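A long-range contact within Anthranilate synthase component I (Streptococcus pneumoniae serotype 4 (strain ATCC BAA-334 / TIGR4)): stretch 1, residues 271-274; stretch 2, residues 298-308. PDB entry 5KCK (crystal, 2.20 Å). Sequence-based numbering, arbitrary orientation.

Stretch 1 271-274: NPIA
Stretch 2 298-308: KETAEHRMLVD

An extended segment, residues 271-274, lies against one side of a helix that spans all of 298-308 and continues beyond both ends. The two run in opposite senses: Pro272 sits beside Val307, with CA of Pro272 5.8 Å from CA of Val307, and Ala274 sits one helical turn earlier, beside His303, with CA of Ala274 4.8 Å from CA of His303. The helix has regular i to i+4 bonding, for example His303 N to Glu299 O at 3.0 Å, Val307 N to His303 O at 2.9 Å and Asp308 N to Arg304 O at 2.9 Å. Stretch 1 has no regular secondary structure; phi/psi is -134/76° at Asn271, -55/124° at Pro272 and -122/115° at Ile273, and phi is -178° at Ala274. This extended course makes the side chains alternate: Pro272 and Ala274 point their CA-to-CB bonds toward the helix, Asn271 and Ile273 away.

Ala274 and Pro272 lose the most surface to the contact, and Leu306 comes next. Ala274 comes close to the helix, and its CB lies 4.1 Å from CD2 of Leu306. Leu306 points toward the segment with chi1 -141°, between wells, and chi2 72° (p), so that CD2 reaches all three of residues 272-274: it is 4.0 Å from CB of Pro272 and 3.6 Å from the carbonyl O of Ile273. Pro272, its ring puckered C-gamma exo, also packs on Val307, CG lying 3.9 Å from CA of Val307 and CB 4.1 Å from CG2 of Val307 (chi1 177°, t). The contacts of Pro272 with Leu306 and Val307, and of the Ala274 methyl with Leu306, withdraw hydrocarbon from water, and the contact as a whole buries 351 Å² over both sides.

His303 (chi1 179°, t; chi2 85°) offers its ring edge to the backbone of stretch 1. CE1 of His303 is 3.4 Å from O of Pro272, placing a polarized ring carbon beside a carbonyl oxygen, while ND1 of His303 is 3.9 Å from N of Ala274, too far for a hydrogen bond. NE2 of His303 is hydrogen-bonded elsewhere in the structure. At the margin, Glu299 (chi1 -63°, m; chi2 -84°, m; chi3 10°) has a sideways CA-to-CB bond, but its end turns nearer, bringing OE1 of Glu299 within 3.9 Å of O of Ala274 without bonding. No hydrogen bond crosses between the stretches, so their direct contact rests on close packing. Thr300, Arg304 and Asp308 direct their CA-to-CB bonds away from the segment.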

ATOM      1  N   ASN A 271      13.673  15.961 -11.887  1.00 24.78           N
ATOM      2  CA  ASN A 271      12.869  16.240 -10.702  1.00 32.11           C
ATOM      3  C   ASN A 271      13.770  16.922  -9.676  1.00 34.76           C
ATOM      4  O   ASN A 271      14.219  16.295  -8.706  1.00 32.15           O
ATOM      5  CB  ASN A 271      12.234  14.951 -10.177  1.00 25.82           C
ATOM      6  CG  ASN A 271      11.435  15.167  -8.915  1.00 45.15           C
ATOM      7  OD1 ASN A 271      11.620  14.455  -7.929  1.00 51.02           O
ATOM      8  ND2 ASN A 271      10.546  16.159  -8.930  1.00 34.92           N
ATOM      9  N   PRO A 272      14.074  18.202  -9.874  1.00 34.53           N
ATOM     10  CA  PRO A 272      14.943  18.907  -8.925  1.00 33.48           C
ATOM     11  C   PRO A 272      14.436  18.822  -7.498  1.00 42.57           C
ATOM     12  O   PRO A 272      13.285  19.168  -7.209  1.00 46.35           O
ATOM     13  CB  PRO A 272      14.927  20.350  -9.443  1.00 29.85           C
ATOM     14  CG  PRO A 272      14.655  20.218 -10.880  1.00 35.05           C
ATOM     15  CD  PRO A 272      13.727  19.048 -11.030  1.00 31.75           C
ATOM     16  N   ILE A 273      15.291  18.321  -6.609  1.00 47.34           N
ATOM     17  CA  ILE A 273      15.007  18.236  -5.183  1.00 52.59           C
ATOM     18  C   ILE A 273      16.102  19.005  -4.464  1.00 55.77           C
ATOM     19  O   ILE A 273      17.277  18.620  -4.530  1.00 55.39           O
ATOM     20  CB  ILE A 273      14.947  16.780  -4.689  1.00 54.71           C
ATOM     21  CG1 ILE A 273      13.862  15.988  -5.429  1.00 48.48           C
ATOM     22  CG2 ILE A 273      14.704  16.743  -3.189  1.00 54.81           C
ATOM     23  CD1 ILE A 273      12.447  16.379  -5.056  1.00 48.68           C
ATOM     24  N   ALA A 274      15.718  20.093  -3.799  1.00 54.32           N
ATOM     25  CA  ALA A 274      16.631  20.952  -3.046  1.00 58.88           C
ATOM     26  C   ALA A 274      15.850  22.069  -2.362  1.00 61.53           C
ATOM     27  O   ALA A 274      16.378  22.763  -1.492  1.00 76.92           O
ATOM     28  CB  ALA A 274      17.706  21.541  -3.954  1.00 59.17           C
ATOM     29  N   LYS A 298      17.722  31.741   0.744  1.00 73.19           N
ATOM     30  CA  LYS A 298      18.859  30.878   0.436  1.00 69.45           C
ATOM     31  C   LYS A 298      18.407  29.507  -0.049  1.00 62.57           C
ATOM     32  O   LYS A 298      19.002  28.951  -0.980  1.00 48.01           O
ATOM     33  CB  LYS A 298      19.758  30.730   1.666  1.00 76.73           C
ATOM     34  CG  LYS A 298      21.187  31.232   1.482  1.00 79.94           C
ATOM     35  CD  LYS A 298      21.980  31.132   2.782  1.00 82.47           C
ATOM     36  CE  LYS A 298      22.097  29.684   3.254  1.00 83.19           C
ATOM     37  NZ  LYS A 298      22.714  29.589   4.611  1.00 89.41           N
ATOM     38  N   GLU A 299      17.361  28.946   0.569  1.00 62.84           N
ATOM     39  CA  GLU A 299      16.887  27.616   0.195  1.00 61.40           C
ATOM     40  C   GLU A 299      16.110  27.642  -1.115  1.00 51.86           C
ATOM     41  O   GLU A 299      16.251  26.731  -1.939  1.00 50.46           O
ATOM     42  CB  GLU A 299      16.018  27.032   1.309  1.00 71.26           C
ATOM     43  CG  GLU A 299      16.746  26.803   2.625  1.00 79.60           C
ATOM     44  CD  GLU A 299      17.498  25.484   2.670  1.00 85.47           C
ATOM     45  OE1 GLU A 299      17.624  24.821   1.616  1.00 84.04           O
ATOM     46  OE2 GLU A 299      17.959  25.106   3.770  1.00 89.19           O
ATOM     47  N   THR A 300      15.275  28.665  -1.321  1.00 54.40           N
ATOM     48  CA  THR A 300      14.588  28.792  -2.600  1.00 57.77           C
ATOM     49  C   THR A 300      15.577  29.055  -3.729  1.00 58.65           C
ATOM     50  O   THR A 300      15.452  28.476  -4.812  1.00 59.76           O
ATOM     51  CB  THR A 300      13.537  29.899  -2.538  1.00 48.42           C
ATOM     52  OG1 THR A 300      14.169  31.140  -2.211  1.00 57.57           O
ATOM     53  CG2 THR A 300      12.488  29.576  -1.499  1.00 49.63           C
ATOM     54  N   ALA A 301      16.567  29.923  -3.491  1.00 46.57           N
ATOM     55  CA  ALA A 301      17.604  30.152  -4.494  1.00 50.91           C
ATOM     56  C   ALA A 301      18.329  28.858  -4.840  1.00 55.93           C
ATOM     57  O   ALA A 301      18.602  28.587  -6.016  1.00 53.96           O
ATOM     58  CB  ALA A 301      18.598  31.206  -4.003  1.00 50.24           C
ATOM     59  N   GLU A 302      18.652  28.047  -3.828  1.00 57.33           N
ATOM     60  CA  GLU A 302      19.212  26.720  -4.071  1.00 60.26           C
ATOM     61  C   GLU A 302      18.337  25.929  -5.034  1.00 51.79           C
ATOM     62  O   GLU A 302      18.814  25.409  -6.049  1.00 43.56           O
ATOM     63  CB  GLU A 302      19.357  25.961  -2.750  1.00 75.91           C
ATOM     64  CG  GLU A 302      20.677  26.149  -2.026  1.00 89.86           C
ATOM     65  CD  GLU A 302      21.737  25.158  -2.476  1.00 96.68           C
ATOM     66  OE1 GLU A 302      22.901  25.577  -2.658  1.00101.39           O
ATOM     67  OE2 GLU A 302      21.409  23.961  -2.649  1.00 93.85           O
ATOM     68  N   HIS A 303      17.042  25.837  -4.728  1.00 48.99           N
ATOM     69  CA  HIS A 303      16.143  25.049  -5.557  1.00 46.64           C
ATOM     70  C   HIS A 303      16.037  25.627  -6.963  1.00 49.24           C
ATOM     71  O   HIS A 303      16.157  24.902  -7.956  1.00 40.35           O
ATOM     72  CB  HIS A 303      14.766  24.973  -4.908  1.00 43.35           C
ATOM     73  CG  HIS A 303      13.775  24.201  -5.719  1.00 45.26           C
ATOM     74  ND1 HIS A 303      13.669  22.830  -5.652  1.00 42.27           N
ATOM     75  CD2 HIS A 303      12.869  24.607  -6.640  1.00 42.28           C
ATOM     76  CE1 HIS A 303      12.730  22.423  -6.487  1.00 43.13           C
ATOM     77  NE2 HIS A 303      12.225  23.482  -7.097  1.00 44.73           N
ATOM     78  N   ARG A 304      15.796  26.935  -7.065  1.00 38.86           N
ATOM     79  CA  ARG A 304      15.691  27.574  -8.370  1.00 44.73           C
ATOM     80  C   ARG A 304      16.921  27.285  -9.224  1.00 44.94           C
ATOM     81  O   ARG A 304      16.809  27.040 -10.431  1.00 42.85           O
ATOM     82  CB  ARG A 304      15.501  29.075  -8.173  1.00 40.49           C
ATOM     83  CG  ARG A 304      14.991  29.836  -9.363  1.00 54.51           C
ATOM     84  CD  ARG A 304      14.734  31.289  -8.963  1.00 55.97           C
ATOM     85  NE  ARG A 304      14.060  31.375  -7.668  1.00 64.97           N
ATOM     86  CZ  ARG A 304      14.549  31.989  -6.591  1.00 65.45           C
ATOM     87  NH1 ARG A 304      15.725  32.607  -6.638  1.00 56.21           N
ATOM     88  NH2 ARG A 304      13.851  31.995  -5.463  1.00 67.59           N
HETATM   89  N   MSE A 305      18.100  27.282  -8.607  1.00 47.20           N
HETATM   90  CA  MSE A 305      19.353  27.006  -9.295  1.00 47.38           C
HETATM   91  C   MSE A 305      19.336  25.601  -9.890  1.00 43.70           C
HETATM   92  O   MSE A 305      19.827  25.376 -10.996  1.00 36.46           O
HETATM   93  CB  MSE A 305      20.526  27.167  -8.330  1.00 63.73           C
HETATM   94  CG  MSE A 305      21.781  27.772  -8.931  1.00 91.90           C
HETATM   95 SE   MSE A 305      22.668  29.011  -7.692  1.00122.05          SE
HETATM   96  CE  MSE A 305      21.458  30.539  -7.830  1.00121.18           C
ATOM     97  N   LEU A 306      18.752  24.656  -9.150  1.00 33.78           N
ATOM     98  CA  LEU A 306      18.662  23.289  -9.651  1.00 33.67           C
ATOM     99  C   LEU A 306      17.611  23.172 -10.745  1.00 37.42           C
ATOM    100  O   LEU A 306      17.780  22.396 -11.691  1.00 29.43           O
ATOM    101  CB  LEU A 306      18.351  22.323  -8.509  1.00 31.96           C
ATOM    102  CG  LEU A 306      19.096  20.999  -8.601  1.00 57.57           C
ATOM    103  CD1 LEU A 306      20.572  21.195  -8.287  1.00 55.99           C
ATOM    104  CD2 LEU A 306      18.468  19.984  -7.674  1.00 62.67           C
ATOM    105  N   VAL A 307      16.513  23.923 -10.631  1.00 38.01           N
ATOM    106  CA  VAL A 307      15.518  23.933 -11.699  1.00 31.32           C
ATOM    107  C   VAL A 307      16.141  24.458 -12.984  1.00 30.76           C
ATOM    108  O   VAL A 307      15.985  23.867 -14.058  1.00 31.09           O
ATOM    109  CB  VAL A 307      14.288  24.760 -11.288  1.00 41.93           C
ATOM    110  CG1 VAL A 307      13.283  24.829 -12.434  1.00 32.20           C
ATOM    111  CG2 VAL A 307      13.643  24.166 -10.043  1.00 33.39           C
ATOM    112  N   ASP A 308      16.879  25.563 -12.888  1.00 31.91           N
ATOM    113  CA  ASP A 308      17.497  26.140 -14.074  1.00 33.46           C
ATOM    114  C   ASP A 308      18.569  25.228 -14.655  1.00 39.27           C
ATOM    115  O   ASP A 308      18.762  25.202 -15.875  1.00 41.68           O
ATOM    116  CB  ASP A 308      18.069  27.515 -13.742  1.00 39.86           C
ATOM    117  CG  ASP A 308      16.981  28.557 -13.531  1.00 46.38           C
ATOM    118  OD1 ASP A 308      15.860  28.365 -14.059  1.00 49.99           O
ATOM    119  OD2 ASP A 308      17.246  29.565 -12.842  1.00 46.04           O
TER